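Local coordinates for D,D-dipeptidase/D,D-carboxypeptidase (PDB 4MUQ), which acts as a zinc-dependent D,D-dipeptidase in vancomycin resistance and probably also as a D,D-carboxypeptidase, at residues Ile68-Ser72 against Ile123-Pro128; Gln80-Tyr84 against Val100-Ser106. All coordinates share one frame. Where two conformers were deposited one is given. Numbering follows the deposited sequence.

Contact 1: residues Ile68-Ser72 against Ile123-Pro128; sequences IVPVS and IDFIRP. With 2D8 ((2R)-3-[(R)-[(1S)-1-aminoethyl](hydroxy)phosphoryl]-2-methylpropanoic acid), chain D; LY0 ((2R)-3-[(R)-[(1R)-1-aminoethyl](hydroxy)phosphoryl]-2-methylpropanoic acid), chain C.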
ATOM      1  N   ILE A  68     -10.656  -5.184 -16.608  1.00 24.72           N
ATOM      2  CA  ILE A  68      -9.793  -4.279 -15.860  1.00 21.92           C
ATOM      3  C   ILE A  68      -8.363  -4.460 -16.319  1.00 24.43           C
ATOM      4  O   ILE A  68      -7.868  -5.584 -16.403  1.00 37.22           O
ATOM      5  CB  ILE A  68      -9.851  -4.529 -14.339  1.00 20.75           C
ATOM      6  CG1 ILE A  68     -11.252  -4.227 -13.807  1.00 20.12           C
ATOM      7  CG2 ILE A  68      -8.808  -3.674 -13.611  1.00 25.32           C
ATOM      8  CD1 ILE A  68     -11.476  -4.660 -12.365  1.00 25.72           C
ATOM      9  N   VAL A  69      -7.702  -3.353 -16.625  1.00 22.12           N
ATOM     10  CA  VAL A  69      -6.305  -3.421 -17.014  1.00 26.30           C
ATOM     11  C   VAL A  69      -5.408  -2.649 -16.052  1.00 25.09           C
ATOM     12  O   VAL A  69      -5.796  -1.598 -15.518  1.00 20.89           O
ATOM     13  CB  VAL A  69      -6.090  -2.921 -18.450  1.00 28.06           C
ATOM     14  CG1 VAL A  69      -6.856  -3.796 -19.439  1.00 30.35           C
ATOM     15  CG2 VAL A  69      -6.517  -1.484 -18.571  1.00 25.18           C
ATOM     16  N   PRO A  70      -4.209  -3.188 -15.807  1.00 20.81           N
ATOM     17  CA  PRO A  70      -3.228  -2.439 -15.028  1.00 16.62           C
ATOM     18  C   PRO A  70      -2.655  -1.359 -15.928  1.00 19.24           C
ATOM     19  O   PRO A  70      -2.314  -1.625 -17.083  1.00 28.14           O
ATOM     20  CB  PRO A  70      -2.184  -3.495 -14.672  1.00 18.94           C
ATOM     21  CG  PRO A  70      -2.262  -4.492 -15.771  1.00 21.68           C
ATOM     22  CD  PRO A  70      -3.706  -4.514 -16.213  1.00 26.25           C
ATOM     23  N   VAL A  71      -2.613  -0.140 -15.418  1.00 13.51           N
ATOM     24  CA  VAL A  71      -2.170   1.021 -16.173  1.00 14.03           C
ATOM     25  C   VAL A  71      -0.760   1.423 -15.754  1.00 13.61           C
ATOM     26  O   VAL A  71       0.061   1.793 -16.593  1.00 14.91           O
ATOM     27  CB  VAL A  71      -3.148   2.222 -15.987  1.00 17.86           C
ATOM     28  CG1 VAL A  71      -2.586   3.489 -16.630  1.00 21.34           C
ATOM     29  CG2 VAL A  71      -4.514   1.896 -16.561  1.00 19.73           C
ATOM     30  N   SER A  72      -0.480   1.345 -14.459  1.00 10.95           N
ATOM     31  CA  SER A  72       0.836   1.706 -13.951  1.00 12.68           C
ATOM     32  C   SER A  72       1.069   0.989 -12.645  1.00 10.48           C
ATOM     33  O   SER A  72       0.225   1.050 -11.751  1.00 12.05           O
ATOM     34  CB  SER A  72       0.923   3.216 -13.719  1.00 13.28           C
ATOM     35  OG  SER A  72       2.247   3.586 -13.378  1.00 15.29           O
ATOM     36  N   ILE A 123      -6.970   4.997 -22.989  1.00 48.01           N
ATOM     37  CA  ILE A 123      -6.985   5.180 -21.544  1.00 51.99           C
ATOM     38  C   ILE A 123      -6.046   6.314 -21.149  1.00 50.69           C
ATOM     39  O   ILE A 123      -4.890   6.340 -21.580  1.00 48.23           O
ATOM     40  CB  ILE A 123      -6.537   3.887 -20.831  1.00 41.75           C
ATOM     41  CG1 ILE A 123      -7.523   2.749 -21.116  1.00 42.00           C
ATOM     42  CG2 ILE A 123      -6.371   4.117 -19.331  1.00 33.18           C
ATOM     43  CD1 ILE A 123      -7.023   1.383 -20.687  1.00 46.38           C
ATOM     44  N   ASP A 124      -6.535   7.256 -20.346  1.00 40.36           N
ATOM     45  CA  ASP A 124      -5.678   8.337 -19.877  1.00 33.50           C
ATOM     46  C   ASP A 124      -4.707   7.794 -18.842  1.00 33.80           C
ATOM     47  O   ASP A 124      -5.112   7.269 -17.807  1.00 36.87           O
ATOM     48  CB  ASP A 124      -6.487   9.497 -19.299  1.00 41.43           C
ATOM     49  CG  ASP A 124      -5.682  10.783 -19.231  1.00 52.30           C
ATOM     50  OD1 ASP A 124      -5.896  11.670 -20.090  1.00 54.98           O
ATOM     51  OD2 ASP A 124      -4.821  10.892 -18.331  1.00 43.95           O
ATOM     52  N   PHE A 125      -3.420   7.911 -19.145  1.00 35.57           N
ATOM     53  CA  PHE A 125      -2.374   7.368 -18.290  1.00 29.37           C
ATOM     54  C   PHE A 125      -2.329   8.010 -16.903  1.00 34.28           C
ATOM     55  O   PHE A 125      -2.127   7.318 -15.902  1.00 25.99           O
ATOM     56  CB  PHE A 125      -1.014   7.513 -18.973  1.00 30.66           C
ATOM     57  CG  PHE A 125       0.138   7.059 -18.124  1.00 34.37           C
ATOM     58  CD1 PHE A 125       0.434   5.709 -18.007  1.00 35.13           C
ATOM     59  CD2 PHE A 125       0.922   7.979 -17.440  1.00 42.55           C
ATOM     60  CE1 PHE A 125       1.494   5.282 -17.223  1.00 37.05           C
ATOM     61  CE2 PHE A 125       1.980   7.562 -16.652  1.00 44.10           C
ATOM     62  CZ  PHE A 125       2.269   6.210 -16.547  1.00 37.07           C
ATOM     63  N   ILE A 126      -2.508   9.329 -16.847  1.00 29.69           N
ATOM     64  CA  ILE A 126      -2.438  10.066 -15.583  1.00 29.82           C
ATOM     65  C   ILE A 126      -3.714   9.900 -14.752  1.00 30.00           C
ATOM     66  O   ILE A 126      -3.659   9.722 -13.536  1.00 34.51           O
ATOM     67  CB  ILE A 126      -2.094  11.570 -15.807  1.00 40.83           C
ATOM     68  CG1 ILE A 126      -0.574  11.768 -15.806  1.00 45.99           C
ATOM     69  CG2 ILE A 126      -2.759  12.467 -14.756  1.00 32.31           C
ATOM     70  CD1 ILE A 126      -0.136  13.192 -15.510  1.00 39.13           C
ATOM     71  N   ARG A 127      -4.863   9.934 -15.415  1.00 28.58           N
ATOM     72  CA  ARG A 127      -6.136   9.760 -14.721  0.60 30.63           C
ATOM     73  C   ARG A 127      -7.062   8.778 -15.425  1.00 32.29           C
ATOM     74  O   ARG A 127      -8.020   9.158 -16.093  1.00 39.07           O
ATOM     75  CB  ARG A 127      -6.830  11.093 -14.367  0.60 37.71           C
ATOM     76  CG  ARG A 127      -6.961  12.214 -15.401  0.60 37.21           C
ATOM     77  CD  ARG A 127      -8.117  12.076 -16.421  0.60 39.16           C
ATOM     78  NE  ARG A 127      -9.547  11.949 -16.031  0.60 27.17           N
ATOM     79  CZ  ARG A 127     -10.125  11.961 -14.824  0.60 26.42           C
ATOM     80  NH1 ARG A 127      -9.466  12.102 -13.689  0.60 25.89           N
ATOM     81  NH2 ARG A 127     -11.443  11.827 -14.764  0.60 27.14           N
ATOM     82  N   PRO A 128      -6.771   7.474 -15.263  1.00 26.26           N
ATOM     83  CA  PRO A 128      -7.553   6.417 -15.921  1.00 30.20           C
ATOM     84  C   PRO A 128      -8.955   6.253 -15.349  1.00 23.92           C
ATOM     85  O   PRO A 128      -9.181   6.551 -14.172  1.00 32.05           O
ATOM     86  CB  PRO A 128      -6.728   5.151 -15.656  1.00 35.02           C
ATOM     87  CG  PRO A 128      -5.922   5.459 -14.449  1.00 24.13           C
ATOM     88  CD  PRO A 128      -5.639   6.931 -14.485  1.00 22.51           C
TER
HETATM   89  C4  2D8 D 303      -0.497   9.839  -8.513  0.50 14.51           C
HETATM   90  C5  2D8 D 303       0.234   9.357  -7.301  0.50 11.43           C
HETATM   91  C6  2D8 D 303       1.715   9.199  -7.615  0.50 17.69           C
HETATM   92  C7  2D8 D 303      -0.010  10.348  -6.178  0.50 16.13           C
HETATM   93  N1  2D8 D 303      -1.623   8.389 -12.254  0.50 16.78           N
HETATM   94  P   2D8 D 303      -0.889   8.540  -9.717  0.50  5.77           P
HETATM   95  C1  2D8 D 303       0.195   9.911 -11.686  0.50 23.25           C
HETATM   96  C2  2D8 D 303      -1.162   9.338 -11.325  0.50  9.95           C
HETATM   97  O31 2D8 D 303       0.313   7.569  -9.776  0.50 51.75           O
HETATM   98  O32 2D8 D 303      -2.143   7.682  -9.350  0.50 42.59           O
HETATM   99  O61 2D8 D 303       2.310   8.315  -7.022  0.50  5.05           O
HETATM  100  O62 2D8 D 303       2.246   9.966  -8.401  0.50 27.78           O
HETATM  101  P   LY0 C 302      -0.886   8.537  -9.724  0.50 38.18           P
HETATM  102  C1  LY0 C 302       0.225   9.911 -11.670  0.50 15.46           C
HETATM  103  N1  LY0 C 302      -2.063  10.282 -11.357  0.50 13.59           N
HETATM  104  C2  LY0 C 302      -1.107   9.248 -11.383  0.50 37.53           C
HETATM  105  C4  LY0 C 302      -0.495   9.841  -8.524  0.50 14.68           C
HETATM  106  C5  LY0 C 302       0.234   9.359  -7.306  0.50  9.33           C
HETATM  107  C6  LY0 C 302       1.714   9.200  -7.616  0.50  8.65           C
HETATM  108  C7  LY0 C 302      -0.011  10.348  -6.180  0.50  8.72           C
HETATM  109  O31 LY0 C 302       0.309   7.557  -9.762  0.50  9.88           O
HETATM  110  O32 LY0 C 302      -2.141   7.683  -9.348  0.50  5.61           O
HETATM  111  O61 LY0 C 302       2.309   8.315  -7.022  0.50 28.15           O
HETATM  112  O62 LY0 C 302       2.246   9.966  -8.401  0.50  5.57           O
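Val71 is the hub of this interface, which buries 246 Å² in total and relies on apolar packing without hydrogen bonds between the two segments. Its CA-to-CB bond points at the loop 123-128, and the two gamma carbons, with chi1 in the t well, serve different neighbours: CG2 lies 4.0 Å from Ile123 CG2 and 4.0 Å from Pro128 CB, whereas CG1 lies 4.0 Å from Phe125 CD1. Ile123 reaches further back along the strand, its CD1 packing 3.6 Å from Val69 CG2. Strand 68-72 is an outermost strand of the four-stranded antiparallel sheet of the Hedgehog/DD-peptidase fold, hydrogen-bonded to strand 113-118. Val71 and Ser72 both face Asp115 there, forming a classic beta bulge, and the helical psi of Val71 (-40°) helps to explain why the side chains of these consecutive residues both point toward the loop. Phe125 exploits this: its CE1 sits 3.8 Å from Val71 O and 4.1 Å from Ser72 CB, while Ser72 OG is hydrogen-bonded to Arg75. The loop itself bends in an Asx motif, since Arg127 N donates to Asp124 OD2 at 3.1 Å. Just past Phe125, Ile126 turns its side chain away from the strand, and its carbonyl oxygen O lies 2.8 Å from the amine N1 of either phosphinate isomer, LY0 or 2D8.

Contact 2: residues Gln80-Tyr84 against Val100-Ser106; sequences QTAIY and VALPNHS. With LY0 ((2R)-3-[(R)-[(1R)-1-aminoethyl](hydroxy)phosphoryl]-2-methylpropanoic acid), chain C; 2D8 ((2R)-3-[(R)-[(1S)-1-aminoethyl](hydroxy)phosphoryl]-2-methylpropanoic acid), chain D.
In this Hedgehog/DD-peptidase fold, helix 77-91 and the loop after helix 93-99 contribute to the pocket, supplying groups that meet the ligand carboxylate. Nearest CA pairs are Tyr84-Val100 (6.0 Å) and Thr81-Pro103 (5.4 Å). Val100, extended (-135/123) after the helix, places CG1 3.9 Å from Ile83 CG2 and 3.8 Å from CD1 of Tyr84 (chi1 t), with Val100 O at the tyrosine ring edge. Ala101 N donates to O62 of LY0 and 2D8 alike (2.9 Å), and Ala101 O accepts from Gln80 NE2 (2.9 Å, 160°). Leu102 CD2 approaches Tyr84 CZ at 3.8 Å. Leu102 to His105 is a type II turn, with Pro103 at -53/137, Asn104 at 72/9 and His105 N hydrogen-bonded to Leu102 O (2.8 Å); Pro103 CA packs 3.9 Å from Gln80 CG. Ser106 OG returns to the pocket, 2.6 Å from O61 of either isomer. With chi1 t and chi2 p, Gln80 brings NE2 to 3.0 Å from O62 of LY0 or 2D8, to which it donates a hydrogen bond.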
ATOM      1  N   GLN A  80       9.106   8.542 -12.489  1.00  9.94           N
ATOM      2  CA  GLN A  80       8.283   9.452 -11.710  1.00  9.33           C
ATOM      3  C   GLN A  80       8.653  10.915 -11.993  1.00  9.63           C
ATOM      4  O   GLN A  80       7.782  11.797 -12.073  1.00  9.75           O
ATOM      5  CB  GLN A  80       8.422   9.140 -10.218  1.00  9.76           C
ATOM      6  CG  GLN A  80       7.501   9.962  -9.327  1.00  8.68           C
ATOM      7  CD  GLN A  80       6.045   9.554  -9.481  1.00  9.83           C
ATOM      8  OE1 GLN A  80       5.743   8.456  -9.961  1.00  9.51           O
ATOM      9  NE2 GLN A  80       5.137  10.435  -9.072  1.00  9.47           N
ATOM     10  N   THR A  81       9.945  11.159 -12.160  1.00  9.30           N
ATOM     11  CA  THR A  81      10.444  12.494 -12.475  1.00  9.99           C
ATOM     12  C   THR A  81       9.920  12.952 -13.834  1.00  9.88           C
ATOM     13  O   THR A  81       9.441  14.094 -13.988  1.00 10.58           O
ATOM     14  CB  THR A  81      11.980  12.514 -12.462  1.00  9.13           C
ATOM     15  OG1 THR A  81      12.440  12.078 -11.168  1.00 10.22           O
ATOM     16  CG2 THR A  81      12.525  13.901 -12.705  1.00 11.10           C
ATOM     17  N   ALA A  82       9.983  12.058 -14.826  1.00  9.69           N
ATOM     18  CA  ALA A  82       9.461  12.379 -16.160  1.00 10.89           C
ATOM     19  C   ALA A  82       7.961  12.665 -16.121  1.00  9.93           C
ATOM     20  O   ALA A  82       7.483  13.586 -16.794  1.00 11.18           O
ATOM     21  CB  ALA A  82       9.766  11.245 -17.142  1.00 12.13           C
ATOM     22  N   ILE A  83       7.219  11.892 -15.339  1.00  9.03           N
ATOM     23  CA  ILE A  83       5.776  12.113 -15.271  1.00  8.42           C
ATOM     24  C   ILE A  83       5.503  13.472 -14.643  1.00  9.94           C
ATOM     25  O   ILE A  83       4.693  14.244 -15.158  1.00 10.81           O
ATOM     26  CB  ILE A  83       5.050  11.006 -14.487  1.00 10.45           C
ATOM     27  CG1 ILE A  83       5.087   9.699 -15.274  1.00 12.88           C
ATOM     28  CG2 ILE A  83       3.602  11.410 -14.160  1.00 10.98           C
ATOM     29  CD1 ILE A  83       4.740   8.491 -14.418  1.00 15.01           C
ATOM     30  N   TYR A  84       6.195  13.772 -13.549  1.00  8.55           N
ATOM     31  CA  TYR A  84       5.989  15.034 -12.842  1.00  8.88           C
ATOM     32  C   TYR A  84       6.327  16.216 -13.756  1.00  9.39           C
ATOM     33  O   TYR A  84       5.522  17.138 -13.926  1.00  8.99           O
ATOM     34  CB  TYR A  84       6.810  15.061 -11.545  1.00  9.20           C
ATOM     35  CG  TYR A  84       6.443  16.196 -10.624  1.00  9.89           C
ATOM     36  CD1 TYR A  84       5.554  15.999  -9.579  1.00  9.50           C
ATOM     37  CD2 TYR A  84       6.992  17.467 -10.789  1.00 11.23           C
ATOM     38  CE1 TYR A  84       5.203  17.036  -8.724  1.00 12.19           C
ATOM     39  CE2 TYR A  84       6.633  18.515  -9.954  1.00 12.88           C
ATOM     40  CZ  TYR A  84       5.752  18.281  -8.915  1.00 14.52           C
ATOM     41  OH  TYR A  84       5.405  19.328  -8.083  1.00 17.10           O
ATOM     42  N   VAL A 100       0.115  14.329  -9.016  1.00 10.57           N
ATOM     43  CA  VAL A 100       1.353  13.596  -9.236  1.00 11.43           C
ATOM     44  C   VAL A 100       2.227  13.744  -7.995  1.00  9.93           C
ATOM     45  O   VAL A 100       2.563  14.861  -7.600  1.00 11.29           O
ATOM     46  CB  VAL A 100       2.135  14.098 -10.470  1.00  9.87           C
ATOM     47  CG1 VAL A 100       3.302  13.169 -10.719  1.00 12.06           C
ATOM     48  CG2 VAL A 100       1.235  14.168 -11.717  1.00 11.52           C
ATOM     49  N   ALA A 101       2.617  12.630  -7.375  1.00  9.16           N
ATOM     50  CA  ALA A 101       3.524  12.719  -6.245  1.00  9.19           C
ATOM     51  C   ALA A 101       4.903  13.243  -6.658  1.00  8.86           C
ATOM     52  O   ALA A 101       5.367  12.995  -7.770  1.00  9.42           O
ATOM     53  CB  ALA A 101       3.669  11.361  -5.569  1.00 11.25           C
ATOM     54  N   LEU A 102       5.538  13.984  -5.772  1.00 10.25           N
ATOM     55  CA  LEU A 102       6.934  14.361  -5.982  1.00  8.63           C
ATOM     56  C   LEU A 102       7.798  13.111  -6.173  1.00 11.05           C
ATOM     57  O   LEU A 102       7.549  12.067  -5.559  1.00 10.46           O
ATOM     58  CB  LEU A 102       7.450  15.140  -4.779  1.00 10.89           C
ATOM     59  CG  LEU A 102       6.904  16.547  -4.537  1.00 15.88           C
ATOM     60  CD1 LEU A 102       7.298  17.029  -3.137  1.00 20.05           C
ATOM     61  CD2 LEU A 102       7.431  17.487  -5.595  1.00 17.38           C
ATOM     62  N   PRO A 103       8.832  13.207  -7.015  1.00  9.40           N
ATOM     63  CA  PRO A 103       9.793  12.115  -7.092  1.00  8.19           C
ATOM     64  C   PRO A 103      10.330  11.781  -5.697  1.00  8.87           C
ATOM     65  O   PRO A 103      10.650  12.685  -4.912  1.00  9.79           O
ATOM     66  CB  PRO A 103      10.892  12.700  -7.982  1.00 10.82           C
ATOM     67  CG  PRO A 103      10.155  13.634  -8.871  1.00 13.86           C
ATOM     68  CD  PRO A 103       9.120  14.274  -7.988  1.00 12.00           C
ATOM     69  N   ASN A 104      10.433  10.482  -5.416  1.00  8.85           N
ATOM     70  CA  ASN A 104      10.802   9.947  -4.107  1.00  9.15           C
ATOM     71  C   ASN A 104       9.723  10.096  -3.045  1.00  9.58           C
ATOM     72  O   ASN A 104       9.968   9.817  -1.887  1.00 11.97           O
ATOM     73  CB  ASN A 104      12.168  10.439  -3.622  1.00 10.81           C
ATOM     74  CG  ASN A 104      13.304   9.693  -4.278  1.00 12.21           C
ATOM     75  OD1 ASN A 104      13.115   8.586  -4.804  1.00 12.95           O
ATOM     76  ND2 ASN A 104      14.473  10.289  -4.261  1.00 15.57           N
ATOM     77  N   HIS A 105       8.528  10.506  -3.455  1.00  9.42           N
ATOM     78  CA  HIS A 105       7.386  10.556  -2.535  1.00 10.71           C
ATOM     79  C   HIS A 105       6.202   9.805  -3.114  1.00  9.66           C
ATOM     80  O   HIS A 105       5.064   9.976  -2.649  1.00 11.28           O
ATOM     81  CB  HIS A 105       6.978  12.009  -2.248  1.00  9.81           C
ATOM     82  CG  HIS A 105       8.052  12.815  -1.592  1.00 10.19           C
ATOM     83  ND1 HIS A 105       8.037  13.126  -0.249  1.00 11.63           N
ATOM     84  CD2 HIS A 105       9.195  13.350  -2.086  1.00 11.07           C
ATOM     85  CE1 HIS A 105       9.108  13.839   0.050  1.00 14.64           C
ATOM     86  NE2 HIS A 105       9.830  13.987  -1.050  1.00 15.23           N
ATOM     87  N   SER A 106       6.437   8.994  -4.146  1.00  9.00           N
ATOM     88  CA  SER A 106       5.370   8.215  -4.791  1.00  8.49           C
ATOM     89  C   SER A 106       5.350   6.770  -4.314  1.00  8.65           C
ATOM     90  O   SER A 106       6.386   6.099  -4.287  1.00  9.65           O
ATOM     91  CB  SER A 106       5.575   8.193  -6.302  1.00  9.33           C
ATOM     92  OG  SER A 106       4.651   7.303  -6.929  1.00  9.99           O
TER
HETATM   93  P   LY0 C 302      -0.886   8.537  -9.724  0.50 38.18           P
HETATM   94  C1  LY0 C 302       0.225   9.911 -11.670  0.50 15.46           C
HETATM   95  N1  LY0 C 302      -2.063  10.282 -11.357  0.50 13.59           N
HETATM   96  C2  LY0 C 302      -1.107   9.248 -11.383  0.50 37.53           C
HETATM   97  C4  LY0 C 302      -0.495   9.841  -8.524  0.50 14.68           C
HETATM   98  C5  LY0 C 302       0.234   9.359  -7.306  0.50  9.33           C
HETATM   99  C6  LY0 C 302       1.714   9.200  -7.616  0.50  8.65           C
HETATM  100  C7  LY0 C 302      -0.011  10.348  -6.180  0.50  8.72           C
HETATM  101  O31 LY0 C 302       0.309   7.557  -9.762  0.50  9.88           O
HETATM  102  O32 LY0 C 302      -2.141   7.683  -9.348  0.50  5.61           O
HETATM  103  O61 LY0 C 302       2.309   8.315  -7.022  0.50 28.15           O
HETATM  104  O62 LY0 C 302       2.246   9.966  -8.401  0.50  5.57           O
HETATM  105  C4  2D8 D 303      -0.497   9.839  -8.513  0.50 14.51           C
HETATM  106  C5  2D8 D 303       0.234   9.357  -7.301  0.50 11.43           C
HETATM  107  C6  2D8 D 303       1.715   9.199  -7.615  0.50 17.69           C
HETATM  108  C7  2D8 D 303      -0.010  10.348  -6.178  0.50 16.13           C
HETATM  109  N1  2D8 D 303      -1.623   8.389 -12.254  0.50 16.78           N
HETATM  110  P   2D8 D 303      -0.889   8.540  -9.717  0.50  5.77           P
HETATM  111  C1  2D8 D 303       0.195   9.911 -11.686  0.50 23.25           C
HETATM  112  C2  2D8 D 303      -1.162   9.338 -11.325  0.50  9.95           C
HETATM  113  O31 2D8 D 303       0.313   7.569  -9.776  0.50 51.75           O
HETATM  114  O32 2D8 D 303      -2.143   7.682  -9.350  0.50 42.59           O
HETATM  115  O61 2D8 D 303       2.310   8.315  -7.022  0.50  5.05           O
HETATM  116  O62 2D8 D 303       2.246   9.966  -8.401  0.50 27.78           O

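In the fold
The two contacts meet opposite ends of the phosphinate ligand, modelled as the isomers LY0 and 2D8: contact 2 binds the carboxylate, while the loop of contact 1 presents Ile126 O at the amine. Their centres are about 16 Å apart, yet they touch directly, with Phe125 CE2 3.7 Å from Ile83 CD1 and Ile126 CD1 4.1 Å from Val100 CG2, so apolar packing joins the two contacts, through pocket residues Ile126 and Val100 in the second pair. The zinc, bound by His108, Asp115 and His168, is about 6 Å from the side chain of Ser72 in contact 1 and about 6 Å from that of Ser106 in contact 2. In sequence, both segments of contact 2 fall between strand 68-72 and loop 123-128.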